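Local coordinates for protein KLLA0C04147p (Kluyveromyces lactis, PDB 5H2D) that binds ergosterol in its OSBP-related lipid-binding domain, the part described here, and probably transfers sterols between membranes, at residues S95-R98 and L99-V102; K280-K284 and P285-E289; P41-L45 and W46-K50. One frame throughout, in Å; residues are numbered along the deposited sequence.

Contact 1 of 3, residues S95-R98 and L99-V102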
ATOM      1  N   SER A  95      -3.312 -23.777  -8.615  1.00 23.20           N
ATOM      2  CA  SER A  95      -3.928 -22.648  -7.920  1.00 21.90           C
ATOM      3  C   SER A  95      -3.343 -22.440  -6.528  1.00 22.28           C
ATOM      4  O   SER A  95      -3.274 -21.298  -6.056  1.00 19.95           O
ATOM      5  CB  SER A  95      -5.445 -22.827  -7.833  1.00 22.96           C
ATOM      6  OG  SER A  95      -5.799 -23.954  -7.047  1.00 24.22           O
ATOM      7  N   THR A  96      -2.918 -23.520  -5.852  1.00 20.09           N
ATOM      8  CA  THR A  96      -2.357 -23.359  -4.510  1.00 19.62           C
ATOM      9  C   THR A  96      -0.990 -22.691  -4.551  1.00 19.29           C
ATOM     10  O   THR A  96      -0.613 -22.007  -3.591  1.00 19.55           O
ATOM     11  CB  THR A  96      -2.259 -24.706  -3.786  1.00 22.67           C
ATOM     12  OG1 THR A  96      -1.264 -25.535  -4.407  1.00 22.08           O
ATOM     13  CG2 THR A  96      -3.604 -25.409  -3.801  1.00 25.46           C
ATOM     14  N   LEU A  97      -0.236 -22.884  -5.637  1.00 19.75           N
ATOM     15  CA  LEU A  97       1.034 -22.190  -5.824  1.00 19.98           C
ATOM     16  C   LEU A  97       0.815 -20.733  -6.218  1.00 19.16           C
ATOM     17  O   LEU A  97       1.576 -19.856  -5.789  1.00 17.96           O
ATOM     18  CB  LEU A  97       1.886 -22.922  -6.867  1.00 20.29           C
ATOM     19  CG  LEU A  97       3.276 -22.370  -7.209  1.00 23.08           C
ATOM     20  CD1 LEU A  97       4.160 -22.281  -5.977  1.00 18.30           C
ATOM     21  CD2 LEU A  97       3.958 -23.211  -8.288  1.00 23.11           C
ATOM     22  N   ARG A  98      -0.221 -20.448  -7.004  1.00 18.13           N
ATOM     23  CA  ARG A  98      -0.609 -19.052  -7.180  1.00 18.28           C
ATOM     24  C   ARG A  98      -0.890 -18.406  -5.829  1.00 19.67           C
ATOM     25  O   ARG A  98      -0.437 -17.286  -5.560  1.00 17.19           O
ATOM     26  CB  ARG A  98      -1.827 -18.942  -8.097  1.00 20.12           C
ATOM     27  CG  ARG A  98      -1.593 -19.528  -9.479  1.00 18.52           C
ATOM     28  CD  ARG A  98      -2.527 -18.941 -10.536  1.00 19.84           C
ATOM     29  NE  ARG A  98      -3.913 -19.379 -10.367  1.00 22.03           N
ATOM     30  CZ  ARG A  98      -4.394 -20.516 -10.865  1.00 24.06           C
ATOM     31  NH1 ARG A  98      -5.664 -20.849 -10.669  1.00 22.22           N
ATOM     32  NH2 ARG A  98      -3.591 -21.325 -11.543  1.00 26.53           N
ATOM     33  N   LEU A  99      -1.620 -19.104  -4.957  1.00 16.69           N
ATOM     34  CA  LEU A  99      -1.938 -18.548  -3.646  1.00 17.13           C
ATOM     35  C   LEU A  99      -0.678 -18.328  -2.814  1.00 16.33           C
ATOM     36  O   LEU A  99      -0.570 -17.330  -2.098  1.00 16.18           O
ATOM     37  CB  LEU A  99      -2.926 -19.452  -2.908  1.00 18.37           C
ATOM     38  CG  LEU A  99      -3.364 -18.995  -1.519  1.00 16.48           C
ATOM     39  CD1 LEU A  99      -3.770 -17.507  -1.519  1.00 16.90           C
ATOM     40  CD2 LEU A  99      -4.492 -19.848  -0.954  1.00 20.65           C
ATOM     41  N   LEU A 100       0.282 -19.251  -2.880  1.00 16.45           N
ATOM     42  CA  LEU A 100       1.532 -19.055  -2.149  1.00 17.47           C
ATOM     43  C   LEU A 100       2.181 -17.728  -2.525  1.00 17.63           C
ATOM     44  O   LEU A 100       2.620 -16.959  -1.654  1.00 17.45           O
ATOM     45  CB  LEU A 100       2.492 -20.213  -2.426  1.00 18.53           C
ATOM     46  CG  LEU A 100       3.907 -20.078  -1.847  1.00 16.24           C
ATOM     47  CD1 LEU A 100       3.875 -20.096  -0.316  1.00 16.85           C
ATOM     48  CD2 LEU A 100       4.823 -21.159  -2.395  1.00 16.26           C
ATOM     49  N   TYR A 101       2.263 -17.450  -3.824  1.00 16.99           N
ATOM     50  CA  TYR A 101       2.917 -16.223  -4.261  1.00 16.18           C
ATOM     51  C   TYR A 101       2.059 -14.991  -3.980  1.00 16.43           C
ATOM     52  O   TYR A 101       2.608 -13.932  -3.651  1.00 15.13           O
ATOM     53  CB  TYR A 101       3.304 -16.345  -5.736  1.00 16.76           C
ATOM     54  CG  TYR A 101       4.624 -17.079  -5.910  1.00 18.17           C
ATOM     55  CD1 TYR A 101       4.745 -18.421  -5.557  1.00 20.01           C
ATOM     56  CD2 TYR A 101       5.742 -16.433  -6.413  1.00 16.09           C
ATOM     57  CE1 TYR A 101       5.947 -19.088  -5.691  1.00 20.42           C
ATOM     58  CE2 TYR A 101       6.949 -17.092  -6.551  1.00 18.19           C
ATOM     59  CZ  TYR A 101       7.041 -18.427  -6.196  1.00 23.60           C
ATOM     60  OH  TYR A 101       8.230 -19.115  -6.332  1.00 22.26           O
ATOM     61  N   VAL A 102       0.729 -15.107  -4.075  1.00 16.26           N
ATOM     62  CA  VAL A 102      -0.144 -14.019  -3.621  1.00 15.11           C
ATOM     63  C   VAL A 102       0.126 -13.714  -2.154  1.00 15.66           C
ATOM     64  O   VAL A 102       0.277 -12.547  -1.757  1.00 15.27           O
ATOM     65  CB  VAL A 102      -1.627 -14.368  -3.861  1.00 15.58           C
ATOM     66  CG1 VAL A 102      -2.544 -13.428  -3.069  1.00 15.44           C
ATOM     67  CG2 VAL A 102      -1.966 -14.293  -5.342  1.00 15.03           C
TER
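Leu97 and Tyr101, one helical turn apart, lie side by side and point the same way, with Leu97 CD1 3.7 Å from Tyr101 CE1. The same methyl group lies 3.8 Å from CD2 of Leu100, so a single branch of Leu97 serves two neighbours on the following turn. Leu97 can do this because its CG stands anti to the backbone N (chi1 -179°), and with chi2 near 58° CD1 is the branch that leans toward the following turn. Beneath these side chains run the i to i+4 bonds of an alpha helix. Leu99 N reaches Ser95 O at 3.0 Å, and Leu100 N is held by Thr96 O. The bond from Tyr101 N to Leu97 O is longer, at 3.2 Å, while Val102 N to Arg98 O is short at 2.9 Å and nearly straight at its hydrogen. Arg98 turns back toward the start of the helix, its chain bending at chi3 (-71°) until CA of Ser95 sits 3.6 Å above the centre of one guanidinium face. There NE forms a salt bridge with Glu199 and NH2 bonds to the carbonyl oxygen of Phe92. Ser95 OG binds Asp235, and Thr96 OG1 has Asp94 and Trp267 as partners, while Trp267 also packs on Leu97 and Leu100. Leucines thus suit the faces turned to aromatic neighbours, and short hydroxyl side chains suit the first turn, where acidic groups lie close. The carboxylate of Glu199 probably offsets the cost of burying the guanidinium charge, and the pair ties helix 95-108 to strand 199-203.

Contact 2 of 3, residues K280-K284 and P285-E289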
ATOM      1  N   LYS A 280       8.374 -24.138   0.953  1.00 18.69           N
ATOM      2  CA  LYS A 280       8.583 -25.521   0.551  1.00 20.71           C
ATOM      3  C   LYS A 280       7.239 -26.192   0.320  1.00 18.72           C
ATOM      4  O   LYS A 280       6.221 -25.816   0.911  1.00 17.10           O
ATOM      5  CB  LYS A 280       9.385 -26.294   1.604  1.00 25.65           C
ATOM      6  CG  LYS A 280       8.599 -26.641   2.841  1.00 25.90           C
ATOM      7  CD  LYS A 280       9.499 -26.620   4.071  1.00 36.31           C
ATOM      8  CE  LYS A 280      10.829 -27.275   3.781  1.00 32.90           C
ATOM      9  NZ  LYS A 280      10.640 -28.662   3.258  1.00 39.39           N
ATOM     10  N   LYS A 281       7.244 -27.180  -0.570  1.00 19.24           N
ATOM     11  CA  LYS A 281       6.071 -28.010  -0.766  1.00 21.43           C
ATOM     12  C   LYS A 281       5.899 -28.940   0.424  1.00 23.69           C
ATOM     13  O   LYS A 281       6.865 -29.537   0.910  1.00 22.09           O
ATOM     14  CB  LYS A 281       6.203 -28.831  -2.051  1.00 20.24           C
ATOM     15  CG  LYS A 281       4.939 -29.609  -2.431  1.00 19.95           C
ATOM     16  CD  LYS A 281       3.961 -28.713  -3.197  1.00 21.13           C
ATOM     17  CE  LYS A 281       2.614 -29.396  -3.465  1.00 22.47           C
ATOM     18  NZ  LYS A 281       1.944 -29.875  -2.227  1.00 22.37           N
ATOM     19  N   VAL A 282       4.671 -29.040   0.900  1.00 18.08           N
ATOM     20  CA  VAL A 282       4.301 -30.003   1.929  1.00 23.64           C
ATOM     21  C   VAL A 282       3.807 -31.260   1.229  1.00 25.07           C
ATOM     22  O   VAL A 282       2.939 -31.190   0.351  1.00 25.64           O
ATOM     23  CB  VAL A 282       3.229 -29.424   2.864  1.00 24.66           C
ATOM     24  CG1 VAL A 282       2.747 -30.481   3.842  1.00 25.08           C
ATOM     25  CG2 VAL A 282       3.787 -28.217   3.620  1.00 22.52           C
ATOM     26  N   LEU A 283       4.374 -32.408   1.604  1.00 26.10           N
ATOM     27  CA  LEU A 283       4.177 -33.642   0.850  1.00 30.61           C
ATOM     28  C   LEU A 283       3.033 -34.492   1.381  1.00 31.11           C
ATOM     29  O   LEU A 283       2.398 -35.216   0.605  1.00 34.96           O
ATOM     30  CB  LEU A 283       5.470 -34.459   0.856  1.00 30.60           C
ATOM     31  CG  LEU A 283       6.697 -33.623   0.497  1.00 29.09           C
ATOM     32  CD1 LEU A 283       7.980 -34.402   0.734  1.00 30.96           C
ATOM     33  CD2 LEU A 283       6.602 -33.152  -0.950  1.00 28.00           C
ATOM     34  N   LYS A 284       2.761 -34.423   2.683  1.00 29.93           N
ATOM     35  CA  LYS A 284       1.632 -35.112   3.289  1.00 31.75           C
ATOM     36  C   LYS A 284       0.563 -34.091   3.642  1.00 32.94           C
ATOM     37  O   LYS A 284       0.816 -33.224   4.491  1.00 32.74           O
ATOM     38  CB  LYS A 284       2.080 -35.870   4.535  1.00 32.93           C
ATOM     39  CG  LYS A 284       3.156 -36.916   4.272  1.00 36.83           C
ATOM     40  CD  LYS A 284       4.022 -37.121   5.502  1.00 35.38           C
ATOM     41  CE  LYS A 284       5.041 -38.231   5.301  1.00 42.59           C
ATOM     42  NZ  LYS A 284       4.455 -39.580   5.545  1.00 38.27           N
ATOM     43  N   PRO A 285      -0.628 -34.141   3.038  1.00 33.32           N
ATOM     44  CA  PRO A 285      -1.612 -33.064   3.265  1.00 29.21           C
ATOM     45  C   PRO A 285      -2.014 -32.882   4.719  1.00 34.43           C
ATOM     46  O   PRO A 285      -2.496 -31.801   5.076  1.00 31.16           O
ATOM     47  CB  PRO A 285      -2.807 -33.490   2.399  1.00 32.34           C
ATOM     48  CG  PRO A 285      -2.596 -34.948   2.110  1.00 33.03           C
ATOM     49  CD  PRO A 285      -1.112 -35.135   2.067  1.00 34.91           C
ATOM     50  N   ASN A 286      -1.831 -33.885   5.574  1.00 34.63           N
ATOM     51  CA  ASN A 286      -2.227 -33.773   6.971  1.00 32.61           C
ATOM     52  C   ASN A 286      -1.079 -33.360   7.881  1.00 32.92           C
ATOM     53  O   ASN A 286      -1.244 -33.352   9.106  1.00 33.72           O
ATOM     54  CB  ASN A 286      -2.836 -35.093   7.447  1.00 38.49           C
ATOM     55  CG  ASN A 286      -4.241 -35.299   6.918  1.00 38.14           C
ATOM     56  OD1 ASN A 286      -5.028 -34.355   6.852  1.00 39.03           O
ATOM     57  ND2 ASN A 286      -4.562 -36.532   6.532  1.00 38.14           N
ATOM     58  N   SER A 287       0.071 -33.005   7.315  1.00 31.91           N
ATOM     59  CA  SER A 287       1.223 -32.655   8.130  1.00 32.93           C
ATOM     60  C   SER A 287       0.931 -31.426   8.978  1.00 36.25           C
ATOM     61  O   SER A 287       0.305 -30.465   8.521  1.00 32.41           O
ATOM     62  CB  SER A 287       2.442 -32.396   7.243  1.00 35.44           C
ATOM     63  OG  SER A 287       3.535 -31.927   8.016  1.00 39.24           O
ATOM     64  N   LEU A 288       1.386 -31.466  10.227  1.00 33.94           N
ATOM     65  CA  LEU A 288       1.345 -30.311  11.109  1.00 39.65           C
ATOM     66  C   LEU A 288       2.561 -29.410  10.944  1.00 37.08           C
ATOM     67  O   LEU A 288       2.657 -28.390  11.632  1.00 35.38           O
ATOM     68  CB  LEU A 288       1.229 -30.763  12.572  1.00 43.17           C
ATOM     69  CG  LEU A 288       2.371 -31.589  13.182  1.00 46.87           C
ATOM     70  CD1 LEU A 288       3.612 -30.736  13.462  1.00 47.09           C
ATOM     71  CD2 LEU A 288       1.913 -32.295  14.450  1.00 40.72           C
ATOM     72  N   GLU A 289       3.485 -29.756  10.050  1.00 37.42           N
ATOM     73  CA  GLU A 289       4.739 -29.024   9.950  1.00 36.75           C
ATOM     74  C   GLU A 289       4.504 -27.572   9.556  1.00 36.40           C
ATOM     75  O   GLU A 289       3.669 -27.269   8.698  1.00 33.01           O
ATOM     76  CB  GLU A 289       5.667 -29.678   8.930  1.00 39.16           C
ATOM     77  CG  GLU A 289       7.046 -29.034   8.877  1.00 44.57           C
ATOM     78  CD  GLU A 289       7.794 -29.352   7.599  1.00 47.81           C
ATOM     79  OE1 GLU A 289       8.881 -28.769   7.386  1.00 49.55           O
ATOM     80  OE2 GLU A 289       7.292 -30.178   6.805  1.00 50.27           O
TER
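Pro285 follows Lys284 directly and occupies the second position of a type I beta turn that runs from Lys284 to Ser287. Its ring holds phi at -59°, close to what that position needs, and it has no N-H to leave without a partner inside the turn. Asn286 takes the third position, where a polar side chain can face solvent at little cost. Ser287 closes the turn: its N gives a hydrogen bond to Lys284 O at 2.9 Å, fairly straight at the hydrogen (162°) although the donor stands well above the carbonyl plane. The side chain of Ser287 works on two sides. Its CB rests 3.9 Å from CG1 of Val282, the buried residue among these ten, while OG, anti to the backbone N (chi1 174°), accepts from Glu289 N at 3.0 Å and makes an ST turn. Glu289 then brings its extended chain across that of Lys280 at about a right angle, with OE1 4.0 Å from CD of Lys280. The ammonium NZ of Lys280 lies 4.5 Å from Glu289 OE1, too far for a salt bridge, and bonds instead to the carbonyl oxygen of Gly312. From strand 265-272, Lys265 NZ donates to the carbonyl oxygens of Ser287 and Glu289, fastening the loop to that strand. Hydrogen bonds of the backbone, the Ser287 hydroxyl and Lys265 thus appear to shape this surface bend, and the opposite charges of Lys280 and Glu289 probably add only a modest electrostatic attraction.

Contact 3 of 3, residues P41-L45 and W46-K50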
ATOM      1  N   PRO A  41      16.167  17.512  14.271  1.00 36.00           N
ATOM      2  CA  PRO A  41      16.703  17.008  15.539  1.00 33.44           C
ATOM      3  C   PRO A  41      16.039  15.697  15.934  1.00 31.46           C
ATOM      4  O   PRO A  41      14.888  15.420  15.583  1.00 30.27           O
ATOM      5  CB  PRO A  41      16.379  18.127  16.534  1.00 34.62           C
ATOM      6  CG  PRO A  41      15.229  18.855  15.920  1.00 36.64           C
ATOM      7  CD  PRO A  41      15.452  18.787  14.435  1.00 31.21           C
ATOM      8  N   SER A  42      16.781  14.882  16.676  1.00 29.92           N
ATOM      9  CA  SER A  42      16.273  13.588  17.130  1.00 29.86           C
ATOM     10  C   SER A  42      15.577  13.761  18.482  1.00 27.88           C
ATOM     11  O   SER A  42      16.041  13.298  19.526  1.00 25.28           O
ATOM     12  CB  SER A  42      17.407  12.575  17.205  1.00 31.93           C
ATOM     13  OG  SER A  42      18.494  13.130  17.924  1.00 33.83           O
ATOM     14  N   VAL A  43      14.437  14.461  18.442  1.00 27.07           N
ATOM     15  CA  VAL A  43      13.630  14.650  19.644  1.00 22.15           C
ATOM     16  C   VAL A  43      13.100  13.303  20.134  1.00 20.53           C
ATOM     17  O   VAL A  43      12.777  12.411  19.344  1.00 20.24           O
ATOM     18  CB  VAL A  43      12.464  15.621  19.377  1.00 27.51           C
ATOM     19  CG1 VAL A  43      11.728  15.935  20.681  1.00 26.41           C
ATOM     20  CG2 VAL A  43      12.958  16.898  18.702  1.00 29.90           C
ATOM     21  N   SER A  44      13.007  13.153  21.454  1.00 18.59           N
ATOM     22  CA  SER A  44      12.519  11.905  22.023  1.00 15.31           C
ATOM     23  C   SER A  44      11.019  11.744  21.759  1.00 15.38           C
ATOM     24  O   SER A  44      10.237  12.666  22.003  1.00 16.87           O
ATOM     25  CB  SER A  44      12.821  11.878  23.525  1.00 22.30           C
ATOM     26  OG  SER A  44      11.744  11.390  24.295  1.00 20.74           O
ATOM     27  N   LEU A  45      10.618  10.579  21.239  1.00 14.74           N
ATOM     28  CA  LEU A  45       9.202  10.363  20.935  1.00 11.21           C
ATOM     29  C   LEU A  45       8.353  10.403  22.199  1.00 14.69           C
ATOM     30  O   LEU A  45       7.261  10.986  22.207  1.00 13.99           O
ATOM     31  CB  LEU A  45       9.014   9.025  20.207  1.00 13.46           C
ATOM     32  CG  LEU A  45       7.584   8.726  19.734  1.00 13.58           C
ATOM     33  CD1 LEU A  45       7.046   9.888  18.912  1.00 12.83           C
ATOM     34  CD2 LEU A  45       7.540   7.427  18.909  1.00 14.18           C
ATOM     35  N   TRP A  46       8.832   9.776  23.272  1.00 14.71           N
ATOM     36  CA  TRP A  46       8.111   9.848  24.536  1.00 15.54           C
ATOM     37  C   TRP A  46       7.890  11.294  24.975  1.00 15.56           C
ATOM     38  O   TRP A  46       6.789  11.647  25.414  1.00 16.26           O
ATOM     39  CB  TRP A  46       8.859   9.056  25.607  1.00 15.60           C
ATOM     40  CG  TRP A  46       8.240   9.243  26.956  1.00 18.99           C
ATOM     41  CD1 TRP A  46       8.753   9.961  28.002  1.00 19.12           C
ATOM     42  CD2 TRP A  46       6.968   8.757  27.384  1.00 22.21           C
ATOM     43  NE1 TRP A  46       7.884   9.921  29.067  1.00 22.34           N
ATOM     44  CE2 TRP A  46       6.782   9.189  28.712  1.00 23.78           C
ATOM     45  CE3 TRP A  46       5.975   7.983  26.781  1.00 25.05           C
ATOM     46  CZ2 TRP A  46       5.635   8.883  29.442  1.00 26.83           C
ATOM     47  CZ3 TRP A  46       4.840   7.678  27.507  1.00 27.06           C
ATOM     48  CH2 TRP A  46       4.684   8.121  28.826  1.00 27.98           C
ATOM     49  N   SER A  47       8.914  12.153  24.863  1.00 14.17           N
ATOM     50  CA  SER A  47       8.760  13.539  25.304  1.00 15.65           C
ATOM     51  C   SER A  47       7.613  14.228  24.585  1.00 18.01           C
ATOM     52  O   SER A  47       6.973  15.129  25.150  1.00 19.41           O
ATOM     53  CB  SER A  47      10.062  14.329  25.105  1.00 19.91           C
ATOM     54  OG  SER A  47      10.242  14.779  23.769  1.00 19.46           O
ATOM     55  N   VAL A  48       7.333  13.802  23.350  1.00 15.97           N
ATOM     56  CA  VAL A  48       6.260  14.375  22.551  1.00 17.13           C
ATOM     57  C   VAL A  48       4.924  13.752  22.927  1.00 16.45           C
ATOM     58  O   VAL A  48       3.934  14.454  23.172  1.00 22.15           O
ATOM     59  CB  VAL A  48       6.570  14.171  21.052  1.00 15.52           C
ATOM     60  CG1 VAL A  48       5.380  14.585  20.194  1.00 17.79           C
ATOM     61  CG2 VAL A  48       7.822  14.934  20.645  1.00 18.43           C
ATOM     62  N   LEU A  49       4.880  12.423  23.004  1.00 15.43           N
ATOM     63  CA  LEU A  49       3.612  11.722  23.148  1.00 15.29           C
ATOM     64  C   LEU A  49       3.095  11.683  24.580  1.00 18.75           C
ATOM     65  O   LEU A  49       1.913  11.393  24.773  1.00 19.14           O
ATOM     66  CB  LEU A  49       3.724  10.290  22.623  1.00 15.65           C
ATOM     67  CG  LEU A  49       4.049  10.101  21.132  1.00 15.45           C
ATOM     68  CD1 LEU A  49       4.108   8.621  20.793  1.00 14.07           C
ATOM     69  CD2 LEU A  49       3.022  10.818  20.257  1.00 15.31           C
ATOM     70  N   LYS A  50       3.938  11.949  25.582  1.00 20.59           N
ATOM     71  CA  LYS A  50       3.474  11.817  26.963  1.00 23.31           C
ATOM     72  C   LYS A  50       2.315  12.757  27.267  1.00 23.67           C
ATOM     73  O   LYS A  50       1.529  12.490  28.184  1.00 27.12           O
ATOM     74  CB  LYS A  50       4.619  12.075  27.944  1.00 21.59           C
ATOM     75  CG  LYS A  50       5.089  13.515  28.019  1.00 25.13           C
ATOM     76  CD  LYS A  50       6.315  13.640  28.927  1.00 22.93           C
ATOM     77  CE  LYS A  50       6.871  15.050  28.896  1.00 28.09           C
ATOM     78  NZ  LYS A  50       8.155  15.162  29.628  1.00 36.18           N
TER
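Ser44 O is gripped from two residues of the next turn: the hydroxyl of Ser47 donates to it at 2.8 Å, and Val48 N makes a weak bond to it at 3.4 Å. Ser44 OG also accepts from Ser47 N at 3.0 Å (161° at the hydrogen), so Ser47 donates twice, once to the backbone and once to the side chain of Ser44. Serine suits both places, being short enough for its oxygen to reach backbone atoms close by. The OG of Ser47 comes round to the carbonyl because it sits between the backbone N and the carbonyl carbon (chi1 81°), and it also lies 3.6 Å from CG1 of Val43. That methyl meets CG2 of Val48 at 4.0 Å, the two valines crossing at about a right angle. On the buried side, Leu45 CG packs 3.6 Å from CD1 of Leu49, while the backbone joins them through Leu49 N and Leu45 O at 2.9 Å. Leu45 also touches Phe66 and the bound ergosterol, and Leu49 reaches Met60 and Phe173. With an alanine at this position, Leu49 CD1 is likely to lose its closest apolar neighbour here, and a gap would probably open beside the sterol. Lys50 CB lies 3.6 Å above one face of the Trp46 ring, offset toward its rim. Ser44 is thus the N-cap of the short helix 45-49, at the edge of the ergosterol pocket of an OSBP-related domain.

From the N terminus the chain first meets contact 3, where the loop after helix 7-18 turns into helix 45-49 beside the bound sterol. Contact 1 follows as the opening turns of helix 95-108, about 43 Å away between centres and on the opposite side of the chain's centre. Contact 2 comes last, where strand 276-281 ends and the chain bends back into the loop leading to strand 314-319. Each is one continuous stretch, so the three run in series and none nests within or crosses another. Contacts 1 and 2 are neighbours, their centres about 15 Å apart without touching. Strand 265-272 connects them: Trp267 meets both Leu97 and Lys281.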